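Local coordinates for protein putative esterase (Sulfolobus solfataricus P2, PDB 2RAU) that probably acts as a lipase or esterase of the alpha/beta-hydrolase superfamily and binds calcium ions, at residues A[164-169]-A[292-297]; A[242-247]-A[253-258]. All blocks are in the same frame, centred on the assembly; numbering follows the deposited sequence. Where two conformers were deposited one is given.

Contact 1: A[164-169]-A[292-297]; sequences LYWKND and GILVPT
Trp-166 lays one face of its indole against the backbone of Ile-293 and Leu-294, fastening the C-terminal end of helix 153-169 to the loop that leads into strand 297-302. In the alpha/beta-hydrolase fold, to whose clan the sequence belongs, such helices flank a central, mostly parallel sheet; here 297-302 runs parallel to 170-176, the strand that follows the helix. The side chain leaves the helix with CG between the backbone N and the carbonyl carbon (chi1 74°), and Trp-166 CB already meets Val-295 CG2 at 3.8 Å. Farther out, the benzo-ring atom Trp-166 CE3 touches the same methyl group, Val-295 CG2, at 3.6 Å. On the pyrrole side the ring lies under Ile-293, whose CA stands 3.9 Å from the centroid of the five-membered ring of Trp-166 and 19° off its normal, a CH-pi contact. At the far corner, Trp-166 CH2 reaches Leu-294 CB at 3.7 Å, and Leu-294 N sits over the same face. Lys-167 CG closes over the opposite face, so the indole is sandwiched between the loop and the aliphatic part of Lys-167. A broad, flat, apolar group suits this place, since it can touch all four residues from Gly-292 to Val-295, while the branched Val-295 meets the indole with CG2 and also packs on Ile-170 and Leu-173 of strand 170-176. The contact is made without a hydrogen bond: Gly-292 O lies 3.3 Å from Trp-166 NE1 at a poor angle, and comes closer, 3.1 Å, to the ring carbon CZ2.

Contact 2: A[242-247]-A[253-258]; sequences LMDSLY and NPYDYP
Tyr-247 offers one face of its ring to the edge of Tyr-255, and the two form a T-shaped (edge-to-face) pair with centroids 4.9 Å apart and planes at 76°. Tyr-255 CE2 is the atom that presses in, 3.6 Å from Tyr-247 CG and therefore nearer the rim than the middle. CG of Tyr-247 stands anti to the backbone N (chi1 178°), which swings the ring off the helix toward the returning loop, where Tyr-247 CD1 also packs on Pro-254 CD at 3.7 Å. With only an alanine methyl at Tyr-247, the edge of Tyr-255 would probably lose the ring face it packs on, and Pro-254 CD one of its apolar neighbours, leaving a gap between helix and loop. The hydroxyl next to that edge is held as well: Tyr-255 OH donates to Asp-244 OD1 over 2.7 Å, meeting the carboxylate on the anti side and 29° out of its plane, while OD2 is hydrogen-bonded to Tyr-235 OH. A phenol thus serves both needs, an aromatic edge and a donor. Pro-254 CB lies over the centre of one face of the Tyr-255 ring and also meets, at 4.0 Å, the CE methyl of Met-243, a selenomethionine bent at chi2 and chi3. Asn-253 OD1 weakly accepts from the backbone N of both Tyr-255 and Asp-256, and its ND2 is bonded to Gly-326 O. This is a helix-to-helix connection, in which the loop between helices 238-248 and 262-270 folds back on the last turns of the first.

Overall arrangement
Contact 1 and contact 2 lie on opposite sides of the chain's centre, with their centres about 36 Å apart and their nearest atoms about 21 Å apart, so they do not touch. Along the chain, both segments of contact 2 fall among the 122 residues that separate the two segments of contact 1. Contact 1 joins helix 153-169 to the approach to strand 297-302 and so ties together elements flanking the large mixed sheet. Contact 2 is local, tying helix 238-248 to the loop before helix 262-270. It thereby orders part of the long excursion between strands 170-176 and 297-302, which may correspond to the cap inserts of other alpha/beta-hydrolases.

Contact 1: A[164-169]-A[292-297]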
loop_
_atom_site.group_PDB
_atom_site.type_symbol
_atom_site.label_atom_id
_atom_site.label_comp_id
_atom_site.label_asym_id
_atom_site.label_seq_id
_atom_site.Cartn_x
_atom_site.Cartn_y
_atom_site.Cartn_z
ATOM N N LEU A 164 8.459 2.843 -17.539
ATOM C CA LEU A 164 9.210 1.851 -18.256
ATOM C C LEU A 164 8.355 0.974 -19.150
ATOM O O LEU A 164 8.840 0.512 -20.161
ATOM C CB LEU A 164 9.967 0.960 -17.277
ATOM C CG LEU A 164 11.079 1.593 -16.447
ATOM C CD1 LEU A 164 11.444 0.631 -15.281
ATOM C CD2 LEU A 164 12.283 1.952 -17.299
ATOM N N TYR A 165 7.104 0.714 -18.756
ATOM C CA TYR A 165 6.273 -0.279 -19.392
ATOM C C TYR A 165 4.881 0.138 -19.803
ATOM O O TYR A 165 4.117 -0.711 -20.234
ATOM C CB TYR A 165 6.115 -1.438 -18.417
ATOM C CG TYR A 165 7.420 -2.103 -18.015
ATOM C CD1 TYR A 165 8.149 -2.823 -18.941
ATOM C CD2 TYR A 165 7.893 -2.053 -16.713
ATOM C CE1 TYR A 165 9.312 -3.464 -18.584
ATOM C CE2 TYR A 165 9.057 -2.693 -16.345
ATOM C CZ TYR A 165 9.763 -3.383 -17.291
ATOM O OH TYR A 165 10.921 -4.051 -16.965
ATOM N N TRP A 166 4.525 1.416 -19.668
ATOM C CA TRP A 166 3.156 1.841 -19.951
ATOM C C TRP A 166 2.640 1.436 -21.322
ATOM O O TRP A 166 1.512 0.990 -21.433
ATOM C CB TRP A 166 2.942 3.358 -19.728
ATOM C CG TRP A 166 3.511 4.287 -20.746
ATOM C CD1 TRP A 166 4.720 4.885 -20.716
ATOM C CD2 TRP A 166 2.854 4.775 -21.924
ATOM N NE1 TRP A 166 4.878 5.699 -21.808
ATOM C CE2 TRP A 166 3.742 5.653 -22.564
ATOM C CE3 TRP A 166 1.619 4.532 -22.511
ATOM C CZ2 TRP A 166 3.438 6.278 -23.746
ATOM C CZ3 TRP A 166 1.316 5.168 -23.678
ATOM C CH2 TRP A 166 2.221 6.025 -24.288
ATOM N N LYS A 167 3.485 1.524 -22.355
ATOM C CA LYS A 167 3.033 1.299 -23.704
ATOM C C LYS A 167 2.466 -0.085 -23.865
ATOM O O LYS A 167 1.423 -0.218 -24.455
ATOM C CB LYS A 167 4.143 1.556 -24.723
ATOM C CG LYS A 167 4.582 3.017 -24.702
ATOM C CD LYS A 167 5.762 3.305 -25.639
ATOM C CE LYS A 167 6.150 4.790 -25.629
ATOM N NZ LYS A 167 7.321 5.023 -26.542
ATOM N N ASN A 168 3.086 -1.101 -23.278
ATOM C CA ASN A 168 2.534 -2.445 -23.410
ATOM C C ASN A 168 1.724 -3.022 -22.266
ATOM O O ASN A 168 1.033 -4.028 -22.470
ATOM C CB ASN A 168 3.628 -3.438 -23.745
ATOM C CG ASN A 168 4.064 -3.341 -25.206
ATOM O OD1 ASN A 168 3.277 -3.588 -26.214
ATOM N ND2 ASN A 168 5.304 -2.936 -25.347
ATOM N N ASP A 169 1.806 -2.404 -21.091
ATOM C CA ASP A 169 1.189 -2.935 -19.872
ATOM C C ASP A 169 0.051 -2.127 -19.218
ATOM O O ASP A 169 -0.789 -2.730 -18.569
ATOM C CB ASP A 169 2.266 -3.115 -18.797
ATOM C CG ASP A 169 3.236 -4.243 -19.095
ATOM O OD1 ASP A 169 3.011 -5.031 -20.059
ATOM O OD2 ASP A 169 4.236 -4.343 -18.323
ATOM N N GLY A 292 7.099 10.911 -20.812
ATOM C CA GLY A 292 6.302 10.310 -21.884
ATOM C C GLY A 292 5.034 9.523 -21.594
ATOM O O GLY A 292 4.484 8.903 -22.510
ATOM N N ILE A 293 4.562 9.546 -20.349
ATOM C CA ILE A 293 3.506 8.629 -19.930
ATOM C C ILE A 293 2.161 9.178 -20.402
ATOM O O ILE A 293 1.597 10.071 -19.787
ATOM C CB ILE A 293 3.544 8.376 -18.400
ATOM C CG1 ILE A 293 4.967 7.992 -17.952
ATOM C CG2 ILE A 293 2.517 7.306 -17.984
ATOM C CD1 ILE A 293 5.098 7.668 -16.461
ATOM N N LEU A 294 1.649 8.631 -21.495
ATOM C CA LEU A 294 0.381 9.075 -22.061
ATOM C C LEU A 294 -0.747 8.121 -21.652
ATOM O O LEU A 294 -1.368 7.441 -22.476
ATOM C CB LEU A 294 0.493 9.179 -23.588
ATOM C CG LEU A 294 1.722 9.949 -24.094
ATOM C CD1 LEU A 294 1.688 9.864 -25.554
ATOM C CD2 LEU A 294 1.772 11.394 -23.573
ATOM N N VAL A 295 -0.981 8.072 -20.361
ATOM C CA VAL A 295 -1.964 7.199 -19.759
ATOM C C VAL A 295 -2.963 8.093 -18.995
ATOM O O VAL A 295 -2.530 8.974 -18.250
ATOM C CB VAL A 295 -1.234 6.209 -18.765
ATOM C CG1 VAL A 295 -2.188 5.518 -17.840
ATOM C CG2 VAL A 295 -0.362 5.188 -19.550
ATOM N N PRO A 296 -4.290 7.890 -19.193
ATOM C CA PRO A 296 -5.288 8.554 -18.354
ATOM C C PRO A 296 -4.999 8.292 -16.887
ATOM O O PRO A 296 -4.778 7.134 -16.487
ATOM C CB PRO A 296 -6.597 7.871 -18.754
ATOM C CG PRO A 296 -6.373 7.470 -20.118
ATOM C CD PRO A 296 -4.939 7.043 -20.194
ATOM N N THR A 297 -5.019 9.360 -16.099
ATOM C CA THR A 297 -4.648 9.328 -14.683
ATOM C C THR A 297 -5.639 10.064 -13.783
ATOM O O THR A 297 -6.142 11.124 -14.138
ATOM C CB THR A 297 -3.204 9.923 -14.477
ATOM O OG1 THR A 297 -2.254 9.182 -15.260
ATOM C CG2 THR A 297 -2.784 9.922 -13.007
#

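Contact 2: A[242-247]-A[253-258]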
loop_
_atom_site.group_PDB
_atom_site.type_symbol
_atom_site.label_atom_id
_atom_site.label_comp_id
_atom_site.label_asym_id
_atom_site.label_seq_id
_atom_site.Cartn_x
_atom_site.Cartn_y
_atom_site.Cartn_z
ATOM N N LEU A 242 -2.450 7.654 20.917
ATOM C CA LEU A 242 -2.168 7.019 19.641
ATOM C C LEU A 242 -2.856 7.753 18.518
ATOM O O LEU A 242 -2.243 8.029 17.488
ATOM C CB LEU A 242 -2.583 5.548 19.611
ATOM C CG LEU A 242 -1.742 4.655 20.546
ATOM C CD1 LEU A 242 -2.401 3.307 20.619
ATOM C CD2 LEU A 242 -0.262 4.628 20.075
HETATM N N MSE A 243 -4.120 8.123 18.711
HETATM C CA MSE A 243 -4.841 8.883 17.667
HETATM C C MSE A 243 -4.238 10.269 17.459
HETATM O O MSE A 243 -4.144 10.739 16.322
HETATM C CB MSE A 243 -6.327 8.969 17.974
HETATM C CG MSE A 243 -7.049 7.621 17.799
HETATM SE SE MSE A 243 -7.130 6.902 16.018
HETATM C CE MSE A 243 -8.470 8.050 15.271
ATOM N N ASP A 244 -3.830 10.930 18.542
ATOM C CA ASP A 244 -3.187 12.224 18.371
ATOM C C ASP A 244 -1.797 12.082 17.693
ATOM O O ASP A 244 -1.357 13.019 16.991
ATOM C CB ASP A 244 -3.093 13.068 19.657
ATOM C CG ASP A 244 -2.962 14.528 19.371
ATOM O OD1 ASP A 244 -3.867 15.070 18.680
ATOM O OD2 ASP A 244 -1.986 15.145 19.882
ATOM N N SER A 245 -1.105 10.953 17.896
ATOM C CA SER A 245 0.179 10.757 17.205
ATOM C C SER A 245 -0.038 10.661 15.691
ATOM O O SER A 245 0.788 11.160 14.919
ATOM C CB SER A 245 0.962 9.540 17.720
ATOM O OG SER A 245 0.396 8.311 17.317
ATOM N N LEU A 246 -1.151 10.042 15.276
ATOM C CA LEU A 246 -1.529 10.015 13.863
ATOM C C LEU A 246 -1.916 11.404 13.336
ATOM O O LEU A 246 -1.614 11.757 12.224
ATOM C CB LEU A 246 -2.682 9.023 13.629
ATOM C CG LEU A 246 -2.290 7.546 13.920
ATOM C CD1 LEU A 246 -3.494 6.596 13.820
ATOM C CD2 LEU A 246 -1.108 7.052 13.060
ATOM N N TYR A 247 -2.606 12.190 14.152
ATOM C CA TYR A 247 -2.976 13.528 13.770
ATOM C C TYR A 247 -1.778 14.405 13.526
ATOM O O TYR A 247 -1.725 15.128 12.533
ATOM C CB TYR A 247 -3.838 14.138 14.853
ATOM C CG TYR A 247 -4.273 15.561 14.607
ATOM C CD1 TYR A 247 -5.253 15.874 13.655
ATOM C CD2 TYR A 247 -3.749 16.588 15.365
ATOM C CE1 TYR A 247 -5.661 17.138 13.496
ATOM C CE2 TYR A 247 -4.139 17.829 15.201
ATOM C CZ TYR A 247 -5.089 18.115 14.244
ATOM O OH TYR A 247 -5.493 19.400 14.106
ATOM N N ASN A 253 -7.387 12.530 10.796
ATOM C CA ASN A 253 -8.134 13.672 11.352
ATOM C C ASN A 253 -9.205 13.131 12.307
ATOM O O ASN A 253 -10.356 12.998 11.900
ATOM C CB ASN A 253 -8.815 14.528 10.269
ATOM C CG ASN A 253 -9.271 15.849 10.773
ATOM O OD1 ASN A 253 -9.281 16.082 11.986
ATOM N ND2 ASN A 253 -9.648 16.771 9.843
ATOM N N PRO A 254 -8.831 12.849 13.587
ATOM C CA PRO A 254 -9.788 12.361 14.531
ATOM C C PRO A 254 -10.813 13.364 15.007
ATOM O O PRO A 254 -11.749 12.953 15.697
ATOM C CB PRO A 254 -8.914 11.957 15.722
ATOM C CG PRO A 254 -7.472 11.899 15.194
ATOM C CD PRO A 254 -7.490 12.959 14.186
ATOM N N TYR A 255 -10.633 14.656 14.703
ATOM C CA TYR A 255 -11.381 15.732 15.389
ATOM C C TYR A 255 -12.450 16.415 14.568
ATOM O O TYR A 255 -13.269 17.169 15.127
ATOM C CB TYR A 255 -10.390 16.782 15.965
ATOM C CG TYR A 255 -9.274 16.096 16.730
ATOM C CD1 TYR A 255 -9.570 15.283 17.823
ATOM C CD2 TYR A 255 -7.935 16.203 16.340
ATOM C CE1 TYR A 255 -8.622 14.631 18.484
ATOM C CE2 TYR A 255 -6.950 15.539 17.047
ATOM C CZ TYR A 255 -7.309 14.753 18.107
ATOM O OH TYR A 255 -6.366 14.049 18.835
ATOM N N ASP A 256 -12.414 16.165 13.260
ATOM C CA ASP A 256 -13.361 16.739 12.346
ATOM C C ASP A 256 -13.374 15.841 11.124
ATOM O O ASP A 256 -12.579 14.930 11.024
ATOM C CB ASP A 256 -12.957 18.163 11.997
ATOM C CG ASP A 256 -14.111 18.995 11.480
ATOM O OD1 ASP A 256 -15.218 18.462 11.208
ATOM O OD2 ASP A 256 -13.904 20.205 11.337
ATOM N N TYR A 257 -14.285 16.126 10.189
ATOM C CA TYR A 257 -14.446 15.343 8.983
ATOM C C TYR A 257 -13.078 15.091 8.313
ATOM O O TYR A 257 -12.318 16.013 8.064
ATOM C CB TYR A 257 -15.386 16.068 8.047
ATOM C CG TYR A 257 -15.791 15.261 6.848
ATOM C CD1 TYR A 257 -15.022 15.260 5.692
ATOM C CD2 TYR A 257 -16.932 14.478 6.876
ATOM C CE1 TYR A 257 -15.367 14.477 4.605
ATOM C CE2 TYR A 257 -17.295 13.718 5.790
ATOM C CZ TYR A 257 -16.501 13.704 4.654
ATOM O OH TYR A 257 -16.892 12.957 3.541
ATOM N N PRO A 258 -12.800 13.837 7.921
ATOM C CA PRO A 258 -13.677 12.663 7.917
ATOM C C PRO A 258 -13.835 11.847 9.176
ATOM O O PRO A 258 -14.394 10.769 9.076
ATOM C CB PRO A 258 -13.094 11.834 6.758
ATOM C CG PRO A 258 -11.694 12.088 6.826
ATOM C CD PRO A 258 -11.530 13.529 7.245
#